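Local structure of putative esterase (Bacteroides intestinalis DSM 17393, 5VOL) at residues Val21-Arg26 against Gly105-Glu109; Val46-Leu50 against Phe116-Glu121; Glu78-Ile84 against Leu265-Thr269; Asn98-Asp102 against Gly143-Tyr148; Gly149-Ser153 against Asp209-Trp215. The protein is a ferulic acid esterase of carbohydrate esterase family 1 that probably releases feruloyl groups from arabinoxylan, and it carries bound calcium. All coordinates share one frame; numbering follows the deposited sequence.

Interaction 1. Residues Val21-Arg26 against Gly105-Glu109; sequences VLNSKR and GWKYE
Leu-22 and Trp-106 bring the two backbones closest, CA to CA 5.8 Å, but water bridges them instead of direct backbone bonds. One water donates to Val-21 O and accepts from Lys-107 N; a second donates to both Leu-22 O and Gly-105 O. Lys-107 centres an inverse gamma turn and stands at the N-cap of helix 108-123. Residues 21-23 belong to the turn between strands 11-19 and 24-32, the outer antiparallel hairpin of the alpha/beta-hydrolase sheet, where Asn-23 and Ser-24 form a G1 beta bulge opposite Ser-19. Leu-22 lays CD2 on one face of the indole: the methyl is 4.0 Å from the centroid of the Trp-106 six-membered ring and 18° off its normal, a CH-pi contact. Leu-22 CD1 reaches Tyr-108 CD1 at 4.0 Å. The indole edge in turn points at a guanidinium face, with Trp-106 CZ2 3.7 Å from Arg-26 CZ and the planes 86° apart. Bends at chi2 and chi3 fold Arg-26 back to that edge, while its NH1 bonds Asn-88 O. With an alanine here, the indole edge would probably lose the guanidinium and Asn-88 O that donor.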
# COMPACT_ATOMS: atom_id res chain seq x y z
N VAL C 21 -30.47 12.86 -30.38
CA VAL C 21 -31.05 13.39 -29.14
C VAL C 21 -30.49 14.77 -28.76
O VAL C 21 -31.23 15.65 -28.31
CB VAL C 21 -30.81 12.43 -27.96
CG1 VAL C 21 -31.21 13.09 -26.66
CG2 VAL C 21 -31.57 11.14 -28.16
N LEU C 22 -29.19 14.97 -28.95
CA LEU C 22 -28.51 16.20 -28.54
C LEU C 22 -28.26 17.15 -29.70
O LEU C 22 -27.89 18.30 -29.48
CB LEU C 22 -27.16 15.88 -27.87
CG LEU C 22 -27.21 15.00 -26.63
CD1 LEU C 22 -25.76 14.66 -26.19
CD2 LEU C 22 -27.97 15.72 -25.53
N ASN C 23 -28.43 16.64 -30.92
CA ASN C 23 -28.01 17.35 -32.13
C ASN C 23 -26.56 17.79 -32.03
O ASN C 23 -26.22 18.97 -32.25
CB ASN C 23 -28.91 18.56 -32.40
CG ASN C 23 -28.67 19.13 -33.78
OD1 ASN C 23 -28.35 18.40 -34.71
ND2 ASN C 23 -28.79 20.45 -33.92
N SER C 24 -25.68 16.84 -31.73
CA SER C 24 -24.29 17.18 -31.45
C SER C 24 -23.38 15.98 -31.69
O SER C 24 -23.73 14.85 -31.35
CB SER C 24 -24.18 17.67 -30.00
OG SER C 24 -22.84 17.97 -29.62
N LYS C 25 -22.23 16.22 -32.31
CA LYS C 25 -21.16 15.24 -32.35
C LYS C 25 -20.66 15.04 -30.93
O LYS C 25 -20.32 16.00 -30.24
CB LYS C 25 -20.02 15.69 -33.27
CG LYS C 25 -20.27 15.46 -34.75
CD LYS C 25 -19.19 16.11 -35.60
CE LYS C 25 -17.79 15.76 -35.10
NZ LYS C 25 -16.73 16.50 -35.86
N ARG C 26 -20.64 13.80 -30.47
CA ARG C 26 -20.14 13.52 -29.13
C ARG C 26 -18.86 12.70 -29.24
O ARG C 26 -18.87 11.56 -29.71
CB ARG C 26 -21.19 12.79 -28.30
CG ARG C 26 -22.32 13.68 -27.78
CD ARG C 26 -21.84 14.60 -26.67
NE ARG C 26 -21.48 15.93 -27.15
CZ ARG C 26 -20.98 16.89 -26.38
NH1 ARG C 26 -20.73 16.66 -25.09
NH2 ARG C 26 -20.70 18.09 -26.90
N GLY C 105 -33.06 21.18 -22.92
CA GLY C 105 -32.21 21.48 -24.06
C GLY C 105 -31.00 20.58 -24.27
O GLY C 105 -30.23 20.77 -25.22
N TRP C 106 -30.82 19.58 -23.40
CA TRP C 106 -29.63 18.75 -23.42
C TRP C 106 -29.91 17.46 -22.63
O TRP C 106 -29.63 17.36 -21.44
CB TRP C 106 -28.44 19.52 -22.82
CG TRP C 106 -27.09 18.89 -23.04
CD1 TRP C 106 -26.32 18.21 -22.13
CD2 TRP C 106 -26.34 18.89 -24.26
NE1 TRP C 106 -25.14 17.80 -22.71
CE2 TRP C 106 -25.13 18.20 -24.02
CE3 TRP C 106 -26.58 19.41 -25.54
CZ2 TRP C 106 -24.17 18.02 -25.00
CZ3 TRP C 106 -25.62 19.23 -26.52
CH2 TRP C 106 -24.43 18.54 -26.25
N LYS C 107 -30.49 16.49 -23.32
CA LYS C 107 -30.96 15.28 -22.67
C LYS C 107 -29.82 14.25 -22.71
O LYS C 107 -29.87 13.29 -23.48
CB LYS C 107 -32.23 14.76 -23.37
CG LYS C 107 -33.32 15.83 -23.49
CD LYS C 107 -34.72 15.23 -23.62
CE LYS C 107 -34.78 14.26 -24.75
NZ LYS C 107 -35.92 13.29 -24.62
N TYR C 108 -28.79 14.48 -21.91
CA TYR C 108 -27.57 13.69 -22.01
C TYR C 108 -27.82 12.24 -21.60
O TYR C 108 -27.28 11.32 -22.21
CB TYR C 108 -26.44 14.30 -21.17
CG TYR C 108 -25.09 13.72 -21.52
CD1 TYR C 108 -24.31 14.28 -22.53
CD2 TYR C 108 -24.60 12.60 -20.86
CE1 TYR C 108 -23.07 13.75 -22.85
CE2 TYR C 108 -23.37 12.06 -21.18
CZ TYR C 108 -22.61 12.64 -22.17
OH TYR C 108 -21.38 12.10 -22.49
N GLU C 109 -28.64 12.03 -20.59
CA GLU C 109 -28.88 10.67 -20.12
C GLU C 109 -29.60 9.87 -21.21
O GLU C 109 -29.30 8.68 -21.44
CB GLU C 109 -29.69 10.69 -18.83
CG GLU C 109 -29.81 9.32 -18.14
CD GLU C 109 -30.29 9.43 -16.70
OE1 GLU C 109 -29.96 10.44 -16.05
OE2 GLU C 109 -31.01 8.53 -16.22
O HOH W 1 -31.33 17.23 -25.98
O HOH W 2 -29.65 19.78 -27.55

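Interaction 2. Residues Val46-Leu50 against Phe116-Glu121; sequences VLYLL and FLPYIE
The polar link is a single bond, from Tyr-48 OH to Glu-121 OE2 at 2.6 Å. The acceptor oxygen is met on its anti side, 19° out of the carboxylate plane, and it lies near the plane of the phenol ring at the edge. The same OE2 forms a salt bridge with Arg-133 NE of strand 133-138, so a buried carboxylate oxygen is gripped by a phenol and a cation, an environment likely to favour its charged form. Strand 46-50 and the 116-121 part of helix 108-123 run 135° apart, their axes 11.4 Å from each other at closest approach, and the long tyrosine side chain spans that gap; this is a helix of the alpha/beta-hydrolase fold packed on one face of the central sheet. Apolar side chains pack against the phenol: Leu-117 CG is 4.1 Å from Tyr-48 CZ, the two side chains crossing at about a right angle. At the ring edge, Tyr-48 CE1 meets Phe-116 CE2 at 4.1 Å. Val-46 lies beside both polar partners: within the strand its CG2 rests over one Tyr-48 face near the ring's border, and across the contact CG1, set between backbone N and carbonyl carbon (chi1 65°), is 3.8 Å from Glu-121 OE2.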
# COMPACT_ATOMS: atom_id res chain seq x y z
N VAL C 46 -17.50 -4.21 -19.61
CA VAL C 46 -17.25 -2.81 -19.87
C VAL C 46 -17.34 -1.98 -18.60
O VAL C 46 -18.18 -2.23 -17.72
CB VAL C 46 -18.22 -2.22 -20.94
CG1 VAL C 46 -19.65 -2.24 -20.42
CG2 VAL C 46 -17.80 -0.80 -21.32
N LEU C 47 -16.43 -1.02 -18.50
CA LEU C 47 -16.48 -0.00 -17.47
C LEU C 47 -16.69 1.37 -18.13
O LEU C 47 -15.87 1.80 -18.95
CB LEU C 47 -15.18 0.01 -16.64
CG LEU C 47 -15.04 1.18 -15.65
CD1 LEU C 47 -16.09 1.07 -14.55
CD2 LEU C 47 -13.63 1.21 -15.03
N TYR C 48 -17.77 2.04 -17.77
CA TYR C 48 -17.95 3.44 -18.16
C TYR C 48 -17.23 4.31 -17.14
O TYR C 48 -17.51 4.26 -15.96
CB TYR C 48 -19.45 3.79 -18.29
CG TYR C 48 -20.06 3.01 -19.43
CD1 TYR C 48 -19.98 3.50 -20.73
CD2 TYR C 48 -20.66 1.77 -19.22
CE1 TYR C 48 -20.50 2.77 -21.80
CE2 TYR C 48 -21.18 1.04 -20.27
CZ TYR C 48 -21.11 1.55 -21.56
OH TYR C 48 -21.61 0.83 -22.61
N LEU C 49 -16.25 5.06 -17.61
CA LEU C 49 -15.42 5.85 -16.70
C LEU C 49 -15.55 7.35 -17.01
O LEU C 49 -15.02 7.83 -18.00
CB LEU C 49 -13.96 5.39 -16.81
CG LEU C 49 -12.91 6.03 -15.89
CD1 LEU C 49 -13.24 5.76 -14.43
CD2 LEU C 49 -11.55 5.43 -16.23
N LEU C 50 -16.23 8.07 -16.13
CA LEU C 50 -16.69 9.43 -16.43
C LEU C 50 -15.77 10.53 -15.90
O LEU C 50 -15.21 10.41 -14.79
CB LEU C 50 -18.10 9.62 -15.85
CG LEU C 50 -19.15 8.55 -16.17
CD1 LEU C 50 -20.52 8.92 -15.58
CD2 LEU C 50 -19.28 8.30 -17.69
N PHE C 116 -25.62 6.15 -27.05
CA PHE C 116 -24.20 5.89 -26.78
C PHE C 116 -23.96 4.44 -26.39
O PHE C 116 -23.16 3.76 -27.01
CB PHE C 116 -23.67 6.83 -25.69
CG PHE C 116 -22.18 6.75 -25.50
CD1 PHE C 116 -21.32 7.16 -26.50
CD2 PHE C 116 -21.64 6.27 -24.31
CE1 PHE C 116 -19.93 7.10 -26.32
CE2 PHE C 116 -20.25 6.20 -24.12
CZ PHE C 116 -19.40 6.62 -25.13
N LEU C 117 -24.65 3.97 -25.36
CA LEU C 117 -24.41 2.62 -24.83
C LEU C 117 -24.63 1.52 -25.88
O LEU C 117 -23.78 0.66 -26.06
CB LEU C 117 -25.27 2.39 -23.59
CG LEU C 117 -25.00 1.12 -22.78
CD1 LEU C 117 -25.24 1.38 -21.31
CD2 LEU C 117 -25.89 -0.02 -23.26
N PRO C 118 -25.77 1.56 -26.62
CA PRO C 118 -25.94 0.52 -27.64
C PRO C 118 -24.86 0.56 -28.73
O PRO C 118 -24.40 -0.50 -29.16
CB PRO C 118 -27.32 0.84 -28.23
CG PRO C 118 -28.05 1.48 -27.11
CD PRO C 118 -27.01 2.32 -26.39
N TYR C 119 -24.46 1.75 -29.16
CA TYR C 119 -23.45 1.88 -30.20
C TYR C 119 -22.09 1.36 -29.74
O TYR C 119 -21.40 0.65 -30.47
CB TYR C 119 -23.33 3.35 -30.62
CG TYR C 119 -22.03 3.73 -31.32
CD1 TYR C 119 -20.97 4.22 -30.59
CD2 TYR C 119 -21.90 3.64 -32.70
CE1 TYR C 119 -19.80 4.59 -31.20
CE2 TYR C 119 -20.70 4.02 -33.33
CZ TYR C 119 -19.66 4.49 -32.56
OH TYR C 119 -18.45 4.89 -33.11
N ILE C 120 -21.69 1.73 -28.52
CA ILE C 120 -20.41 1.32 -27.97
C ILE C 120 -20.35 -0.19 -27.79
O ILE C 120 -19.38 -0.84 -28.18
CB ILE C 120 -20.13 2.01 -26.60
CG1 ILE C 120 -19.79 3.48 -26.78
CG2 ILE C 120 -19.00 1.31 -25.84
CD1 ILE C 120 -18.54 3.74 -27.58
N GLU C 121 -21.40 -0.74 -27.20
CA GLU C 121 -21.36 -2.14 -26.78
C GLU C 121 -21.45 -3.09 -27.95
O GLU C 121 -21.01 -4.23 -27.85
CB GLU C 121 -22.44 -2.41 -25.75
CG GLU C 121 -22.12 -1.68 -24.45
CD GLU C 121 -23.03 -2.05 -23.31
OE1 GLU C 121 -23.89 -2.95 -23.47
OE2 GLU C 121 -22.86 -1.44 -22.24

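Interaction 3. Residues Glu78-Ile84 against Leu265-Thr269; sequences EACEMII and LPFVT
The peptide carbonyl of Leu-265 is met on opposite faces by Thr-269 N and Thr-269 OG1, and OG1 is itself the acceptor for Cys-80 N. The elements joined belong to the alpha/beta-hydrolase fold: the C-terminal helix 254-271 is packed against the loop that leads from helix 66-76 into strand 83-87. The N-H of Cys-80 points at Thr-269 OG1, 3.1 Å away with an angle of 162° at the hydrogen, and that hydroxyl passes its own proton to Leu-265 O at 2.9 Å. The hydroxyl both accepts and donates, which fixes its rotation. Next to it the apolar part is built round Met-82. With its CG between backbone N and carbonyl carbon (chi1 73°), the chain turns at its sulfur and puts Met-82 CE 4.1 Å from both Leu-265 CD2 and Val-268 CG2. Ile-84 CD1 reaches the same Leu-265 CD2, also at 4.1 Å. At the outer end of the contact, Glu-78 packs on Arg-270 of a second subunit and on the calcium ligand Asp-249 of a third. Glu-78 O lies 3.4 Å from Pro-266 CA, a CA-H...O contact, and a water donates to both Glu-78 O and Pro-266 O.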
# COMPACT_ATOMS: atom_id res chain seq x y z
N GLU C 78 -4.85 -8.98 -11.63
CA GLU C 78 -5.69 -8.22 -10.71
C GLU C 78 -6.89 -7.57 -11.41
O GLU C 78 -7.94 -7.37 -10.80
CB GLU C 78 -4.87 -7.16 -9.98
CG GLU C 78 -3.84 -7.73 -9.02
CD GLU C 78 -2.94 -6.66 -8.48
OE1 GLU C 78 -3.41 -5.87 -7.63
OE2 GLU C 78 -1.79 -6.58 -8.94
N ALA C 79 -6.72 -7.22 -12.68
CA ALA C 79 -7.87 -6.76 -13.47
C ALA C 79 -8.06 -7.70 -14.65
O ALA C 79 -7.08 -8.19 -15.20
CB ALA C 79 -7.66 -5.32 -13.96
N CYS C 80 -9.31 -7.96 -15.03
CA CYS C 80 -9.56 -8.70 -16.26
C CYS C 80 -9.54 -7.74 -17.45
O CYS C 80 -9.66 -6.52 -17.28
CB CYS C 80 -10.91 -9.43 -16.20
SG CYS C 80 -12.34 -8.29 -16.22
N GLU C 81 -9.34 -8.26 -18.65
CA GLU C 81 -9.47 -7.41 -19.82
C GLU C 81 -10.91 -6.89 -19.90
O GLU C 81 -11.86 -7.61 -19.64
CB GLU C 81 -9.10 -8.16 -21.09
CG GLU C 81 -7.64 -8.51 -21.21
CD GLU C 81 -7.32 -9.01 -22.60
OE1 GLU C 81 -8.11 -9.82 -23.12
OE2 GLU C 81 -6.30 -8.59 -23.18
N MET C 82 -11.05 -5.61 -20.21
CA MET C 82 -12.37 -5.00 -20.27
C MET C 82 -12.31 -3.78 -21.18
O MET C 82 -11.25 -3.18 -21.35
CB MET C 82 -12.85 -4.58 -18.87
CG MET C 82 -12.13 -3.33 -18.27
SD MET C 82 -12.62 -2.97 -16.56
CE MET C 82 -11.42 -3.99 -15.65
N ILE C 83 -13.45 -3.45 -21.77
CA ILE C 83 -13.60 -2.20 -22.51
C ILE C 83 -13.77 -1.07 -21.49
O ILE C 83 -14.56 -1.20 -20.55
CB ILE C 83 -14.82 -2.23 -23.48
CG1 ILE C 83 -14.75 -3.46 -24.41
CG2 ILE C 83 -14.93 -0.94 -24.28
CD1 ILE C 83 -13.54 -3.48 -25.32
N ILE C 84 -13.02 0.01 -21.65
CA ILE C 84 -13.20 1.16 -20.79
C ILE C 84 -13.52 2.37 -21.68
O ILE C 84 -12.83 2.63 -22.66
CB ILE C 84 -11.96 1.45 -19.92
CG1 ILE C 84 -11.56 0.20 -19.12
CG2 ILE C 84 -12.25 2.56 -18.90
CD1 ILE C 84 -10.24 0.38 -18.40
N LEU C 265 -10.26 -0.72 -10.64
CA LEU C 265 -10.22 -1.75 -11.66
C LEU C 265 -10.26 -3.18 -11.08
O LEU C 265 -11.01 -4.03 -11.58
CB LEU C 265 -9.00 -1.55 -12.56
CG LEU C 265 -9.11 -0.23 -13.35
CD1 LEU C 265 -7.81 0.04 -14.11
CD2 LEU C 265 -10.32 -0.26 -14.31
N PRO C 266 -9.48 -3.44 -10.02
CA PRO C 266 -9.65 -4.77 -9.39
C PRO C 266 -11.03 -4.97 -8.76
O PRO C 266 -11.54 -6.09 -8.76
CB PRO C 266 -8.54 -4.81 -8.31
CG PRO C 266 -7.47 -3.89 -8.85
CD PRO C 266 -8.27 -2.75 -9.54
N PHE C 267 -11.61 -3.90 -8.23
CA PHE C 267 -12.93 -3.96 -7.61
C PHE C 267 -14.01 -4.40 -8.60
O PHE C 267 -14.73 -5.36 -8.33
CB PHE C 267 -13.29 -2.59 -7.02
CG PHE C 267 -14.75 -2.44 -6.67
CD1 PHE C 267 -15.31 -3.12 -5.59
CD2 PHE C 267 -15.55 -1.56 -7.39
CE1 PHE C 267 -16.65 -2.97 -5.26
CE2 PHE C 267 -16.91 -1.40 -7.06
CZ PHE C 267 -17.45 -2.10 -6.00
N VAL C 268 -14.15 -3.72 -9.74
CA VAL C 268 -15.19 -4.12 -10.69
C VAL C 268 -14.88 -5.52 -11.25
O VAL C 268 -15.80 -6.30 -11.53
CB VAL C 268 -15.37 -3.10 -11.85
CG1 VAL C 268 -15.73 -1.74 -11.27
CG2 VAL C 268 -14.12 -2.98 -12.68
N THR C 269 -13.60 -5.84 -11.40
CA THR C 269 -13.23 -7.16 -11.88
C THR C 269 -13.77 -8.24 -10.94
O THR C 269 -14.28 -9.26 -11.40
CB THR C 269 -11.71 -7.30 -12.02
OG1 THR C 269 -11.28 -6.49 -13.12
CG2 THR C 269 -11.29 -8.76 -12.28
O HOH W 3 -9.71 -8.45 -9.08

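Interaction 4. Residues Asn98-Asp102 against Gly143-Tyr148; sequences NGYFD and GGATNY
Gly-143 sets its carbonyl O at the edge of the Phe-101 ring, in plane and 3.9 Å from Phe-101 CZ. Gly-144 packs its CA 4.1 Å from Tyr-100 CD2; a CB built there would fall 2.8 Å from that CD2, a clash, hence glycine. Asn-147 crosses over one face of Phe-101, amide and ring planes 82° apart, with OD1 3.6 Å from Phe-101 CE1; this oxygen takes its hydrogen bond from Arg-151 NH2. Tyr-148, its CG anti to the carbonyl carbon (chi1 -84°), reaches the loop with its hydroxyl: OH donates to Tyr-100 O at 2.6 Å, tilted 18° from the carbonyl plane, and CE1 touches Phe-101 CD1. A phenylalanine in place of Tyr-148 would probably leave Tyr-100 O without this donor. The Tyr-100 side chain, its OH hydrogen-bonded to His-51 O, touches the putative alpha/beta-hydrolase nucleophile elbow leading into helix 140-151. A buried loop carbonyl is thus satisfied by a helix phenol, consistent with a fixed loop beside the putative active site.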
# COMPACT_ATOMS: atom_id res chain seq x y z
N ASN C 98 -22.13 20.87 -19.48
CA ASN C 98 -21.54 19.92 -18.54
C ASN C 98 -22.63 19.12 -17.83
O ASN C 98 -23.63 19.68 -17.41
CB ASN C 98 -20.69 20.66 -17.50
CG ASN C 98 -19.31 20.99 -18.01
OD1 ASN C 98 -18.31 20.43 -17.54
ND2 ASN C 98 -19.23 21.92 -18.95
N GLY C 99 -22.45 17.81 -17.70
CA GLY C 99 -23.40 17.05 -16.90
C GLY C 99 -23.89 15.76 -17.53
O GLY C 99 -23.73 15.56 -18.73
N TYR C 100 -24.51 14.91 -16.71
CA TYR C 100 -24.83 13.53 -17.10
C TYR C 100 -26.33 13.23 -17.11
O TYR C 100 -26.75 12.22 -17.64
CB TYR C 100 -24.09 12.53 -16.16
CG TYR C 100 -22.60 12.60 -16.38
CD1 TYR C 100 -22.04 12.04 -17.51
CD2 TYR C 100 -21.77 13.29 -15.50
CE1 TYR C 100 -20.68 12.14 -17.76
CE2 TYR C 100 -20.41 13.40 -15.74
CZ TYR C 100 -19.88 12.81 -16.87
OH TYR C 100 -18.53 12.89 -17.16
N PHE C 101 -27.14 14.11 -16.52
CA PHE C 101 -28.57 13.83 -16.43
C PHE C 101 -29.32 14.63 -17.51
O PHE C 101 -28.78 15.56 -18.09
CB PHE C 101 -29.10 14.17 -15.04
CG PHE C 101 -28.21 13.68 -13.91
CD1 PHE C 101 -27.77 12.37 -13.88
CD2 PHE C 101 -27.83 14.53 -12.89
CE1 PHE C 101 -26.95 11.91 -12.85
CE2 PHE C 101 -27.01 14.08 -11.84
CZ PHE C 101 -26.57 12.76 -11.83
N ASP C 102 -30.57 14.26 -17.75
CA ASP C 102 -31.41 14.99 -18.70
C ASP C 102 -31.73 16.38 -18.19
O ASP C 102 -32.31 16.55 -17.11
CB ASP C 102 -32.69 14.21 -18.99
CG ASP C 102 -32.51 13.23 -20.11
OD1 ASP C 102 -31.37 13.09 -20.60
OD2 ASP C 102 -33.51 12.60 -20.52
N GLY C 143 -20.73 11.72 -9.32
CA GLY C 143 -22.15 11.87 -9.04
C GLY C 143 -22.97 11.24 -10.15
O GLY C 143 -23.98 10.59 -9.89
N GLY C 144 -22.53 11.43 -11.39
CA GLY C 144 -23.17 10.80 -12.52
C GLY C 144 -23.18 9.28 -12.39
O GLY C 144 -24.21 8.63 -12.60
N ALA C 145 -22.04 8.72 -12.05
CA ALA C 145 -21.91 7.28 -11.89
C ALA C 145 -22.86 6.76 -10.81
O ALA C 145 -23.58 5.79 -11.01
CB ALA C 145 -20.45 6.92 -11.56
N THR C 146 -22.88 7.44 -9.68
CA THR C 146 -23.67 7.01 -8.54
C THR C 146 -25.17 7.08 -8.84
O THR C 146 -25.90 6.12 -8.58
CB THR C 146 -23.33 7.87 -7.31
OG1 THR C 146 -21.96 7.66 -6.94
CG2 THR C 146 -24.21 7.50 -6.13
N ASN C 147 -25.65 8.19 -9.40
CA ASN C 147 -27.08 8.34 -9.64
C ASN C 147 -27.54 7.44 -10.79
O ASN C 147 -28.66 6.94 -10.77
CB ASN C 147 -27.45 9.81 -9.92
CG ASN C 147 -28.96 10.07 -9.81
OD1 ASN C 147 -29.55 10.65 -10.71
ND2 ASN C 147 -29.58 9.62 -8.71
N TYR C 148 -26.68 7.19 -11.78
CA TYR C 148 -26.99 6.21 -12.81
C TYR C 148 -27.19 4.83 -12.18
O TYR C 148 -28.10 4.07 -12.56
CB TYR C 148 -25.87 6.12 -13.85
CG TYR C 148 -25.89 7.13 -14.98
CD1 TYR C 148 -26.71 8.26 -14.95
CD2 TYR C 148 -25.08 6.95 -16.10
CE1 TYR C 148 -26.70 9.19 -16.02
CE2 TYR C 148 -25.07 7.86 -17.15
CZ TYR C 148 -25.88 8.97 -17.12
OH TYR C 148 -25.82 9.85 -18.18

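Interaction 5. Residues Gly149-Ser153 against Asp209-Trp215; sequences GQRHS and DLRSVAW
Gln-150, with CG anti to its carbonyl carbon (chi1 -73°), and Trp-215, whose CG is turned likewise (chi1 -51°), bring Gln-150 CG to 3.7 Å from Trp-215 CH2, the side chains crossing at about a right angle. The indole also has Gln-150 N in its plane at the edge, and Val-213 CG1 lies over one face, offset from the centre. Gly-149 is pressed close: a CB modelled there would stand only 3.5 Å from Trp-215 CH2. Leu-210 CD2 adds a contact to Gln-150 CA at 4.0 Å, and Ser-153 CB meets Val-213 CG2 at 3.8 Å. The indole is held by Trp-215 NE1 donating to Leu-210 O at 2.8 Å, nearly straight at 165°, while Val-213 N reaches that carbonyl from the opposite face, closing a type I turn. Gln-150 NE2 bonds Cys-195 O. Here the end of helix 140-151 packs on the turn leading from helix 204-210 into strand 214-218, a helix-to-strand connection of the alpha/beta-hydrolase sheet, with the Trp-215 side chain about 11 Å from a bound calcium ion.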
# COMPACT_ATOMS: atom_id res chain seq x y z
N GLY C 149 -26.30 4.49 -11.25
CA GLY C 149 -26.39 3.20 -10.58
C GLY C 149 -27.63 3.13 -9.73
O GLY C 149 -28.25 2.07 -9.59
N GLN C 150 -28.02 4.27 -9.16
CA GLN C 150 -29.20 4.34 -8.31
C GLN C 150 -30.49 4.18 -9.13
O GLN C 150 -31.40 3.44 -8.73
CB GLN C 150 -29.20 5.67 -7.56
CG GLN C 150 -28.18 5.77 -6.42
CD GLN C 150 -28.21 7.13 -5.73
OE1 GLN C 150 -28.45 8.15 -6.38
NE2 GLN C 150 -27.97 7.15 -4.42
N ARG C 151 -30.57 4.85 -10.27
CA ARG C 151 -31.82 4.84 -11.05
C ARG C 151 -31.79 3.78 -12.16
O ARG C 151 -32.83 3.47 -12.75
CB ARG C 151 -32.10 6.24 -11.63
CG ARG C 151 -32.65 7.23 -10.59
CD ARG C 151 -33.01 8.62 -11.16
NE ARG C 151 -31.84 9.34 -11.63
CZ ARG C 151 -31.46 9.38 -12.91
NH1 ARG C 151 -32.19 8.76 -13.83
NH2 ARG C 151 -30.37 10.05 -13.27
N HIS C 152 -30.63 3.19 -12.42
CA HIS C 152 -30.53 2.13 -13.43
C HIS C 152 -29.83 0.89 -12.89
O HIS C 152 -28.95 0.32 -13.54
CB HIS C 152 -29.79 2.63 -14.66
CG HIS C 152 -30.46 3.78 -15.34
ND1 HIS C 152 -31.47 3.60 -16.27
CD2 HIS C 152 -30.29 5.11 -15.22
CE1 HIS C 152 -31.88 4.78 -16.69
NE2 HIS C 152 -31.19 5.72 -16.08
N SER C 153 -30.26 0.45 -11.71
CA SER C 153 -29.66 -0.71 -11.05
C SER C 153 -29.79 -1.98 -11.90
O SER C 153 -29.03 -2.94 -11.72
CB SER C 153 -30.28 -0.91 -9.68
OG SER C 153 -31.66 -1.18 -9.77
N ASP C 209 -33.44 -2.72 -4.17
CA ASP C 209 -32.84 -2.45 -5.47
C ASP C 209 -31.38 -1.99 -5.32
O ASP C 209 -30.51 -2.43 -6.07
CB ASP C 209 -33.63 -1.38 -6.21
CG ASP C 209 -34.63 -1.97 -7.17
OD1 ASP C 209 -34.93 -3.17 -7.05
OD2 ASP C 209 -35.11 -1.22 -8.05
N LEU C 210 -31.13 -1.11 -4.37
CA LEU C 210 -29.79 -0.57 -4.16
C LEU C 210 -28.79 -1.66 -3.72
O LEU C 210 -27.63 -1.64 -4.13
CB LEU C 210 -29.83 0.55 -3.13
CG LEU C 210 -30.59 1.80 -3.61
CD1 LEU C 210 -30.61 2.86 -2.54
CD2 LEU C 210 -29.98 2.35 -4.90
N ARG C 211 -29.26 -2.62 -2.93
CA ARG C 211 -28.42 -3.75 -2.48
C ARG C 211 -28.03 -4.71 -3.61
O ARG C 211 -27.16 -5.55 -3.43
CB ARG C 211 -29.13 -4.53 -1.37
CG ARG C 211 -29.50 -3.70 -0.17
CD ARG C 211 -30.38 -4.45 0.82
NE ARG C 211 -30.63 -3.64 2.01
CZ ARG C 211 -31.83 -3.45 2.54
NH1 ARG C 211 -32.90 -4.01 1.99
NH2 ARG C 211 -31.97 -2.70 3.63
N SER C 212 -28.66 -4.58 -4.78
CA SER C 212 -28.28 -5.45 -5.90
C SER C 212 -27.05 -4.90 -6.63
O SER C 212 -26.55 -5.51 -7.58
CB SER C 212 -29.44 -5.61 -6.89
OG SER C 212 -29.70 -4.37 -7.52
N VAL C 213 -26.57 -3.76 -6.17
CA VAL C 213 -25.40 -3.12 -6.76
C VAL C 213 -24.26 -3.09 -5.73
O VAL C 213 -24.50 -2.87 -4.55
CB VAL C 213 -25.75 -1.69 -7.26
CG1 VAL C 213 -24.53 -1.00 -7.86
CG2 VAL C 213 -26.89 -1.75 -8.30
N ALA C 214 -23.03 -3.31 -6.18
CA ALA C 214 -21.87 -3.17 -5.31
C ALA C 214 -21.39 -1.72 -5.36
O ALA C 214 -21.21 -1.19 -6.45
CB ALA C 214 -20.75 -4.12 -5.75
N TRP C 215 -21.17 -1.12 -4.20
CA TRP C 215 -20.79 0.30 -4.11
C TRP C 215 -19.43 0.52 -3.45
O TRP C 215 -19.12 -0.10 -2.44
CB TRP C 215 -21.85 1.08 -3.32
CG TRP C 215 -23.26 0.88 -3.78
CD1 TRP C 215 -24.11 -0.12 -3.40
CD2 TRP C 215 -24.00 1.70 -4.70
NE1 TRP C 215 -25.33 0.03 -4.01
CE2 TRP C 215 -25.29 1.14 -4.82
CE3 TRP C 215 -23.70 2.86 -5.42
CZ2 TRP C 215 -26.28 1.69 -5.65
CZ3 TRP C 215 -24.70 3.42 -6.24
CH2 TRP C 215 -25.97 2.82 -6.35

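In the fold
Interactions 2 and 4 are fully buried, and each is tied by a tyrosine hydroxyl, to a carboxylate in the first and to a loop carbonyl in the second. Interaction 5 is mostly buried and rests on packing, without a hydrogen bond between its segments. Interactions 1 and 3 are only partly buried and both include backbone-bridging waters; they lie on opposite sides of the chain's centre. Helix 108-123 serves interactions 1 and 2, and helix 140-151 serves 4 and 5. Charge links interactions 1 and 5 through the Glu-109 to Arg-151 salt bridge. Neighbouring strands 46-50 and 83-87 connect interactions 2 and 3 through a probable backbone hydrogen bond from Leu-47 N to Ile-83 O. Phe-267 packing on Ala-214 joins 3 to 5.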